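Putative calcium binding protein (Streptomyces coelicolor, PDB 3AKB) binds calcium ions through EF-hand loops and probably takes part in calcium-mediated regulation in this bacterium. Local coordinates at residues V149-T152 and E153-A157; R86-P89 and D90-A93; K31-L34 and A35-V39; E131-A134 and R135-A138. The protein carries 2 engineered substitutions. All coordinates share one frame; numbering follows the deposited sequence.

Contact 1. Residues V149-T152 and E153-A157; sequences VGET and EIVPA. With CA (calcium ion), chain I.
The calcium loop of the EF-hand formed by helices 131-141 and 151-161 closes here, where G150 caps the second helix and E153 reaches back to the metal. The carboxylate of E153 is bidentate on the calcium ion: OE2 lies 2.4 Å from it and OE1 2.7 Å. D142, D144, D146 and the backbone oxygen of K148 complete the protein ligands, and a water binds as well. The longer-bound oxygen has a second grip, since G150 N donates to E153 OE1 over 3.0 Å, meeting it on the anti side, 22° out of the carboxylate plane. With CG beside its own backbone N (chi1 -70°) and the chain extended beyond it, E153 runs back past the helix start to the loop. In return G150 O takes two N-H groups of the first turn: that of I154 comes in nearly straight along the carbonyl, at 3.0 Å, whereas that of E153 stands well above the carbonyl plane. V149, which also touches V117, T120 and L141, sets CG1 against I154 CG2 at 3.4 Å, a tight carbon pair in which the two side chains cross at about a right angle. E151 and V155 lie side by side, E151 CG against V155 CG2 at 3.7 Å, while the carboxylate of E151 goes on to a salt bridge with R97 of helix 89-107. Metal and amide thus fix the rotation of one carboxylate between them, and both would be expected to stabilise its negative charge, which would tie the metal site to the helix start.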
loop_
_atom_site.group_PDB
_atom_site.type_symbol
_atom_site.label_atom_id
_atom_site.label_comp_id
_atom_site.label_asym_id
_atom_site.label_seq_id
_atom_site.Cartn_x
_atom_site.Cartn_y
_atom_site.Cartn_z
ATOM N N VAL A 149 15.311 -3.255 2.916
ATOM C CA VAL A 149 13.959 -3.766 3.001
ATOM C C VAL A 149 13.589 -4.293 1.623
ATOM O O VAL A 149 13.608 -3.548 0.648
ATOM C CB VAL A 149 12.986 -2.634 3.441
ATOM C CG1 VAL A 149 11.538 -3.094 3.360
ATOM C CG2 VAL A 149 13.332 -2.159 4.843
ATOM N N GLY A 150 13.296 -5.591 1.529
ATOM C CA GLY A 150 13.062 -6.179 0.202
ATOM C C GLY A 150 11.662 -6.711 -0.006
ATOM O O GLY A 150 10.812 -6.675 0.894
ATOM N N GLU A 151 11.431 -7.235 -1.194
ATOM C CA GLU A 151 10.095 -7.704 -1.546
ATOM C C GLU A 151 9.638 -8.846 -0.644
ATOM O O GLU A 151 8.451 -8.931 -0.312
ATOM C CB GLU A 151 10.068 -8.145 -3.013
ATOM C CG GLU A 151 8.652 -8.474 -3.575
ATOM C CD GLU A 151 8.628 -8.473 -5.089
ATOM O OE1 GLU A 151 9.452 -7.775 -5.690
ATOM O OE2 GLU A 151 7.798 -9.177 -5.676
ATOM N N THR A 152 10.564 -9.727 -0.246
ATOM C CA THR A 152 10.199 -10.874 0.602
ATOM C C THR A 152 9.851 -10.430 2.020
ATOM O O THR A 152 9.248 -11.191 2.796
ATOM C CB THR A 152 11.284 -11.975 0.606
ATOM O OG1 THR A 152 12.499 -11.427 1.112
ATOM C CG2 THR A 152 11.509 -12.505 -0.801
ATOM N N GLU A 153 10.215 -9.196 2.361
ATOM C CA GLU A 153 9.816 -8.601 3.644
ATOM C C GLU A 153 8.488 -7.858 3.511
ATOM O O GLU A 153 7.584 -8.056 4.331
ATOM C CB GLU A 153 10.934 -7.706 4.216
ATOM C CG GLU A 153 12.157 -8.549 4.701
ATOM C CD GLU A 153 13.432 -7.768 4.972
ATOM O OE1 GLU A 153 13.669 -6.742 4.313
ATOM O OE2 GLU A 153 14.255 -8.184 5.841
ATOM N N ILE A 154 8.337 -7.034 2.471
ATOM C CA ILE A 154 7.129 -6.215 2.376
ATOM C C ILE A 154 5.862 -6.951 1.946
ATOM O O ILE A 154 4.776 -6.579 2.382
ATOM C CB ILE A 154 7.334 -4.909 1.566
ATOM C CG1 ILE A 154 7.545 -5.155 0.066
ATOM C CG2 ILE A 154 8.497 -4.105 2.120
ATOM C CD1 ILE A 154 7.536 -3.848 -0.742
ATOM N N VAL A 155 5.969 -7.967 1.095
ATOM C CA VAL A 155 4.735 -8.597 0.646
ATOM C C VAL A 155 3.997 -9.317 1.786
ATOM O O VAL A 155 2.815 -9.062 1.994
ATOM C CB VAL A 155 4.912 -9.449 -0.644
ATOM C CG1 VAL A 155 3.598 -10.108 -1.055
ATOM C CG2 VAL A 155 5.414 -8.556 -1.780
ATOM N N PRO A 156 4.697 -10.173 2.574
ATOM C CA PRO A 156 3.983 -10.752 3.731
ATOM C C PRO A 156 3.588 -9.723 4.806
ATOM O O PRO A 156 2.559 -9.885 5.465
ATOM C CB PRO A 156 4.985 -11.764 4.299
ATOM C CG PRO A 156 6.281 -11.350 3.802
ATOM C CD PRO A 156 6.065 -10.709 2.457
ATOM N N ALA A 157 4.369 -8.653 4.979
ATOM C CA ALA A 157 3.951 -7.588 5.929
ATOM C C ALA A 157 2.652 -6.916 5.466
ATOM O O ALA A 157 1.787 -6.583 6.275
ATOM C CB ALA A 157 5.033 -6.555 6.096
HETATM CA CA CA I . 16.182 -6.790 5.310
HETATM O O HOH W 1 16.730 -7.975 3.465
#

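Contact 2. Residues R86-P89 and D90-A93; sequences RDKP and DRFA
K88 sets its CD methylene over one face of the R91 guanidinium, the two side chains crossing obliquely. The touching atom, K88 CD, is 3.7 Å above the guanidinium plane and offset toward its rim, with R91 NH2 its nearest neighbour at 3.8 Å. Two shapes bring them together: K88 starts with CG between its backbone N and carbonyl carbon (chi1 59°) and then runs extended, while R91 bends at chi2 and chi3 and turns one face of its guanidinium to the lysine CD. The charged ends stay close, K88 NZ standing 4.3 Å from R91 NH1, so the carbon overlap is bought at the price of probable mutual repulsion. At K88 the backbone begins a new helix. K88 has left the helical conformation of 74-87 and serves as N-cap of helix 89-107: its O accepts from F92 N at 3.2 Å, and P89 O accepts from A93 N at 2.9 Å. P89, in the first turn, has no N-H to leave without an acceptor there. F92, with CG anti to its backbone N (chi1 -178°), carries its ring to L56, L60 and I63 of helix 44-64, and K88 also touches I63. A93 and D90 meet helix 151-161, through V155, F158 and A159 for the former and A159 for the latter; the short link between helices 74-87 and 89-107 is thus flanked by two other helices.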
loop_
_atom_site.group_PDB
_atom_site.type_symbol
_atom_site.label_atom_id
_atom_site.label_comp_id
_atom_site.label_asym_id
_atom_site.label_seq_id
_atom_site.Cartn_x
_atom_site.Cartn_y
_atom_site.Cartn_z
ATOM N N ARG A 86 -9.282 -10.932 5.622
ATOM C CA ARG A 86 -8.800 -11.807 6.690
ATOM C C ARG A 86 -8.778 -13.269 6.243
ATOM O O ARG A 86 -7.848 -14.004 6.582
ATOM C CB ARG A 86 -9.658 -11.665 7.957
ATOM C CG ARG A 86 -9.293 -12.665 9.069
ATOM C CD ARG A 86 -10.273 -12.634 10.248
ATOM N NE ARG A 86 -10.445 -11.288 10.766
ATOM C CZ ARG A 86 -11.600 -10.634 10.815
ATOM N NH1 ARG A 86 -12.737 -11.203 10.408
ATOM N NH2 ARG A 86 -11.622 -9.407 11.287
ATOM N N ASP A 87 -9.784 -13.672 5.471
ATOM C CA ASP A 87 -9.891 -15.055 4.991
ATOM C C ASP A 87 -8.882 -15.418 3.896
ATOM O O ASP A 87 -8.342 -16.525 3.905
ATOM C CB ASP A 87 -11.319 -15.375 4.542
ATOM C CG ASP A 87 -12.295 -15.515 5.708
ATOM O OD1 ASP A 87 -11.877 -15.476 6.886
ATOM O OD2 ASP A 87 -13.495 -15.667 5.427
ATOM N N LYS A 88 -8.619 -14.491 2.968
ATOM C CA LYS A 88 -7.652 -14.728 1.881
ATOM C C LYS A 88 -6.564 -13.618 1.745
ATOM O O LYS A 88 -6.439 -12.994 0.681
ATOM C CB LYS A 88 -8.370 -14.993 0.539
ATOM C CG LYS A 88 -9.288 -13.866 0.048
ATOM C CD LYS A 88 -9.925 -14.193 -1.311
ATOM C CE LYS A 88 -10.452 -12.934 -2.025
ATOM N NZ LYS A 88 -11.302 -13.259 -3.226
ATOM N N PRO A 89 -5.758 -13.403 2.810
ATOM C CA PRO A 89 -4.746 -12.328 2.850
ATOM C C PRO A 89 -3.604 -12.476 1.841
ATOM O O PRO A 89 -3.180 -11.469 1.233
ATOM C CB PRO A 89 -4.215 -12.398 4.294
ATOM C CG PRO A 89 -4.506 -13.781 4.742
ATOM C CD PRO A 89 -5.766 -14.183 4.062
ATOM N N ASP A 90 -3.103 -13.700 1.660
ATOM C CA ASP A 90 -2.011 -13.957 0.713
ATOM C C ASP A 90 -2.443 -13.688 -0.726
ATOM O O ASP A 90 -1.675 -13.147 -1.518
ATOM C CB ASP A 90 -1.519 -15.406 0.823
ATOM C CG ASP A 90 -0.545 -15.618 1.965
ATOM O OD1 ASP A 90 -0.504 -14.785 2.901
ATOM O OD2 ASP A 90 0.177 -16.646 1.910
ATOM N N ARG A 91 -3.664 -14.092 -1.068
ATOM C CA ARG A 91 -4.187 -13.831 -2.409
ATOM C C ARG A 91 -4.311 -12.320 -2.654
ATOM O O ARG A 91 -3.954 -11.816 -3.727
ATOM C CB ARG A 91 -5.529 -14.543 -2.614
ATOM C CG ARG A 91 -5.404 -15.972 -3.161
ATOM C CD ARG A 91 -6.602 -16.287 -4.052
ATOM N NE ARG A 91 -7.664 -16.888 -3.275
ATOM C CZ ARG A 91 -8.918 -17.063 -3.680
ATOM N NH1 ARG A 91 -9.325 -16.677 -4.887
ATOM N NH2 ARG A 91 -9.777 -17.627 -2.849
ATOM N N PHE A 92 -4.795 -11.592 -1.653
ATOM C CA PHE A 92 -4.879 -10.142 -1.804
ATOM C C PHE A 92 -3.486 -9.527 -1.957
ATOM O O PHE A 92 -3.267 -8.698 -2.838
ATOM C CB PHE A 92 -5.624 -9.483 -0.652
ATOM C CG PHE A 92 -5.759 -7.982 -0.812
ATOM C CD1 PHE A 92 -6.511 -7.443 -1.847
ATOM C CD2 PHE A 92 -5.145 -7.126 0.076
ATOM C CE1 PHE A 92 -6.646 -6.055 -1.984
ATOM C CE2 PHE A 92 -5.283 -5.719 -0.055
ATOM C CZ PHE A 92 -6.023 -5.196 -1.103
ATOM N N ALA A 93 -2.540 -9.961 -1.116
ATOM C CA ALA A 93 -1.154 -9.480 -1.209
ATOM C C ALA A 93 -0.541 -9.752 -2.575
ATOM O O ALA A 93 0.235 -8.925 -3.071
ATOM C CB ALA A 93 -0.300 -10.085 -0.113
#

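Contact 3. Residues K31-L34 and A35-V39; sequences KAML and AEFGV. Engineered in segment 31-34: M33 (natural residue Leu).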
loop_
_atom_site.group_PDB
_atom_site.type_symbol
_atom_site.label_atom_id
_atom_site.label_comp_id
_atom_site.label_asym_id
_atom_site.label_seq_id
_atom_site.Cartn_x
_atom_site.Cartn_y
_atom_site.Cartn_z
ATOM N N LYS A 31 1.289 9.127 -7.332
ATOM C CA LYS A 31 1.810 10.459 -7.664
ATOM C C LYS A 31 2.717 10.964 -6.523
ATOM O O LYS A 31 3.816 11.478 -6.749
ATOM C CB LYS A 31 0.651 11.443 -7.890
ATOM C CG LYS A 31 1.119 12.827 -8.247
ATOM C CD LYS A 31 -0.039 13.774 -8.497
ATOM C CE LYS A 31 -0.374 13.851 -9.961
ATOM N NZ LYS A 31 -0.954 15.192 -10.325
ATOM N N ALA A 32 2.264 10.784 -5.288
ATOM C CA ALA A 32 2.989 11.345 -4.144
ATOM C C ALA A 32 4.307 10.604 -3.943
ATOM O O ALA A 32 5.329 11.217 -3.604
ATOM C CB ALA A 32 2.121 11.307 -2.874
ATOM N N MET A 33 4.308 9.293 -4.173
ATOM C CA MET A 33 5.555 8.549 -4.007
ATOM C C MET A 33 6.566 8.932 -5.091
ATOM O O MET A 33 7.749 9.087 -4.814
ATOM C CB MET A 33 5.336 7.023 -4.038
ATOM C CG MET A 33 6.551 6.266 -3.583
ATOM S SD MET A 33 6.622 4.479 -4.088
ATOM C CE MET A 33 8.277 4.136 -3.386
ATOM N N LEU A 34 6.096 9.063 -6.330
ATOM C CA LEU A 34 6.969 9.509 -7.405
ATOM C C LEU A 34 7.560 10.886 -7.135
ATOM O O LEU A 34 8.754 11.128 -7.434
ATOM C CB LEU A 34 6.198 9.505 -8.734
ATOM C CG LEU A 34 5.798 8.104 -9.188
ATOM C CD1 LEU A 34 4.843 8.218 -10.393
ATOM C CD2 LEU A 34 6.977 7.211 -9.529
ATOM N N ALA A 35 6.741 11.795 -6.606
ATOM C CA ALA A 35 7.210 13.128 -6.263
ATOM C C ALA A 35 8.272 13.095 -5.161
ATOM O O ALA A 35 9.299 13.809 -5.256
ATOM C CB ALA A 35 6.040 14.005 -5.873
ATOM N N GLU A 36 8.070 12.233 -4.156
ATOM C CA GLU A 36 9.018 12.104 -3.047
ATOM C C GLU A 36 10.416 11.697 -3.542
ATOM O O GLU A 36 11.439 12.199 -3.030
ATOM C CB GLU A 36 8.478 11.088 -2.019
ATOM C CG GLU A 36 9.447 10.682 -0.899
ATOM C CD GLU A 36 9.806 11.830 0.001
ATOM O OE1 GLU A 36 8.900 12.626 0.330
ATOM O OE2 GLU A 36 10.992 11.967 0.368
ATOM N N PHE A 37 10.452 10.777 -4.502
ATOM C CA PHE A 37 11.710 10.246 -5.042
ATOM C C PHE A 37 12.193 10.938 -6.327
ATOM O O PHE A 37 13.242 10.590 -6.862
ATOM C CB PHE A 37 11.583 8.742 -5.222
ATOM C CG PHE A 37 11.608 8.013 -3.924
ATOM C CD1 PHE A 37 12.828 7.723 -3.309
ATOM C CD2 PHE A 37 10.419 7.703 -3.264
ATOM C CE1 PHE A 37 12.834 7.084 -2.069
ATOM C CE2 PHE A 37 10.424 7.083 -2.012
ATOM C CZ PHE A 37 11.621 6.765 -1.422
ATOM N N GLY A 38 11.435 11.910 -6.818
ATOM C CA GLY A 38 11.847 12.615 -8.043
ATOM C C GLY A 38 11.887 11.743 -9.277
ATOM O O GLY A 38 12.707 11.975 -10.207
ATOM N N VAL A 39 10.991 10.766 -9.311
ATOM C CA VAL A 39 10.865 9.844 -10.440
ATOM C C VAL A 39 9.713 10.319 -11.322
ATOM O O VAL A 39 8.610 10.552 -10.832
ATOM C CB VAL A 39 10.648 8.390 -9.969
ATOM C CG1 VAL A 39 10.365 7.461 -11.148
ATOM C CG2 VAL A 39 11.845 7.927 -9.167
#
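M33, an engineered residue where the natural sequence has leucine, reaches F37 one turn on, its CE 3.9 Å from F37 CE2. Both lie near the C-terminal end of helix 23-37, the second helix of the first EF-hand, whose last turn closes in a Schellman motif, V39 N bonding to L34 O and G38 N weakly to A35 O. The terminal methyl reaches the ring because CG stands anti to the backbone N (chi1 -168°) and the chain stays extended from there. F37 CD2 also lies 3.4 Å from M33 O, which sits at the ring edge, in its plane, and accepts F37 N in the ordinary helical bond. Helices 89-107 and 117-126 cover this side, with A107 touching both M33 and F37, whereas E36 directs its carboxylate to a salt bridge with R122. On another side L34 lies against L49 and Y50 of helix 44-64 and V106 of helix 89-107. G38 takes positive phi (65°) and turns the chain so that V39 N comes within 2.9 Å of L34 O. The same reversal places the two aliphatic side chains of these residues in contact, with L34 CD2 3.8 Å from V39 CG1.

Contact 4. Residues E131-A134 and R135-A138; sequences EDLA and RQAA. With CA (calcium ion), chain G; CA (calcium ion), chain K.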
loop_
_atom_site.group_PDB
_atom_site.type_symbol
_atom_site.label_atom_id
_atom_site.label_comp_id
_atom_site.label_asym_id
_atom_site.label_seq_id
_atom_site.Cartn_x
_atom_site.Cartn_y
_atom_site.Cartn_z
ATOM N N GLU A 131 5.841 10.947 10.033
ATOM C CA GLU A 131 7.269 10.679 9.978
ATOM C C GLU A 131 7.800 9.774 11.093
ATOM O O GLU A 131 8.553 8.831 10.834
ATOM C CB GLU A 131 8.021 12.005 9.981
ATOM C CG GLU A 131 9.464 11.879 9.743
ATOM C CD GLU A 131 10.123 13.196 9.892
ATOM O OE1 GLU A 131 10.161 13.929 8.889
ATOM O OE2 GLU A 131 10.596 13.508 11.010
ATOM N N ASP A 132 7.428 10.036 12.346
ATOM C CA ASP A 132 7.950 9.231 13.467
ATOM C C ASP A 132 7.460 7.799 13.358
ATOM O O ASP A 132 8.236 6.845 13.514
ATOM C CB ASP A 132 7.555 9.849 14.827
ATOM C CG ASP A 132 8.189 9.133 16.009
ATOM O OD1 ASP A 132 9.417 8.961 16.050
ATOM O OD2 ASP A 132 7.441 8.708 16.918
ATOM N N LEU A 133 6.172 7.643 13.079
ATOM C CA LEU A 133 5.623 6.304 12.935
ATOM C C LEU A 133 6.255 5.570 11.751
ATOM O O LEU A 133 6.485 4.345 11.808
ATOM C CB LEU A 133 4.108 6.366 12.717
ATOM C CG LEU A 133 3.398 5.124 13.228
ATOM C CD1 LEU A 133 3.411 5.108 14.779
ATOM C CD2 LEU A 133 1.974 5.037 12.682
ATOM N N ALA A 134 6.495 6.304 10.667
ATOM C CA ALA A 134 7.069 5.710 9.465
ATOM C C ALA A 134 8.464 5.182 9.719
ATOM O O ALA A 134 8.841 4.157 9.163
ATOM C CB ALA A 134 7.069 6.736 8.344
ATOM N N ARG A 135 9.247 5.876 10.541
ATOM C CA ARG A 135 10.570 5.366 10.917
ATOM C C ARG A 135 10.451 4.051 11.682
ATOM O O ARG A 135 11.195 3.099 11.437
ATOM C CB ARG A 135 11.319 6.394 11.761
ATOM C CG ARG A 135 11.767 7.631 11.001
ATOM C CD ARG A 135 12.708 8.519 11.833
ATOM N NE ARG A 135 12.070 9.125 12.999
ATOM C CZ ARG A 135 11.606 10.375 13.050
ATOM N NH1 ARG A 135 11.721 11.182 12.000
ATOM N NH2 ARG A 135 11.045 10.829 14.169
ATOM N N GLN A 136 9.509 4.006 12.620
ATOM C CA GLN A 136 9.258 2.803 13.410
ATOM C C GLN A 136 8.821 1.644 12.528
ATOM O O GLN A 136 9.344 0.530 12.653
ATOM C CB GLN A 136 8.194 3.065 14.484
ATOM C CG GLN A 136 8.553 4.129 15.513
ATOM C CD GLN A 136 7.475 4.304 16.587
ATOM O OE1 GLN A 136 6.892 3.326 17.070
ATOM N NE2 GLN A 136 7.203 5.552 16.955
ATOM N N ALA A 137 7.882 1.891 11.617
ATOM C CA ALA A 137 7.384 0.809 10.759
ATOM C C ALA A 137 8.465 0.344 9.779
ATOM O O ALA A 137 8.602 -0.852 9.539
ATOM C CB ALA A 137 6.112 1.233 10.002
ATOM N N ALA A 138 9.194 1.292 9.200
ATOM C CA ALA A 138 10.282 0.924 8.279
ATOM C C ALA A 138 11.294 -0.008 8.946
ATOM O O ALA A 138 11.674 -1.017 8.362
ATOM C CB ALA A 138 10.988 2.166 7.716
HETATM CA CA CA G . 8.780 8.193 18.415
HETATM CA CA CA K . 10.804 15.867 9.542
HETATM O O HOH W 2 11.943 8.272 15.683
HETATM O O HOH W 3 9.782 6.498 17.597
#
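R135 reaches back over the first turn of helix 131-141 and joins two carboxylates, those of E131 and D132. CG stands opposite its own carbonyl carbon and the chain bends at chi3, bringing the guanidinium over D132 CA, which lies beneath one face, offset toward the rim. Two salt bridges hold the group. R135 NH1 gives E131 OE2 a bond of 2.8 Å; the oxygen is in the guanidinium plane, but the donor stands above the carboxylate plane, the two planes being 55° apart. R135 NH2 meets D132 OD1 at 3.1 Å on the anti side of that carboxylate, and a water bridges R135 NE and the same oxygen. Each acid also chelates a calcium ion: E131 through OE1 at 2.1 Å with a longer OE2 contact, D132 through OD2 at 2.1 Å and a longer OD1. Shared in this way, the negative charge of each is probably well compensated. Q136 comes next, and its extended chain carries NE2 to D132 OD2 in a weak bond of 3.2 Å, the amide and carboxylate planes steeply inclined. A137 N then bonds to L133 O, and its methyl touches L124 of helix 117-126. A138 N bonds to A134 O at 2.9 Å; its methyl meets A121 of the same helix, while A134 packs on L124 and T125. These salt bridges, i to i+4 from E131 and i to i+3 from D132, decorate the outer face of the entering helix of an EF-hand, with calcium ions bound on the surface, outside its canonical loop.

Overall arrangement
Along the chain the order is contact 3, contact 2, contact 4, contact 1, each ending before the next begins. Contacts 4 and 1 lie on helices 131-141 and 151-161, the two helices of one EF-hand; their centres are 16 Å apart and they touch where V149 packs on A138. Contact 2, at the start of helix 89-107, has its centre 15 Å from that of contact 1 and meets it through A93 and V155. Contact 3 lies in the last turns of helix 23-37 in the first EF-hand, 28 Å from contact 2 between centres and on the opposite side of the chain's centre. Helix 89-107 touches both contact 1 and contact 3, so it links distant EF-hand elements within the single chain.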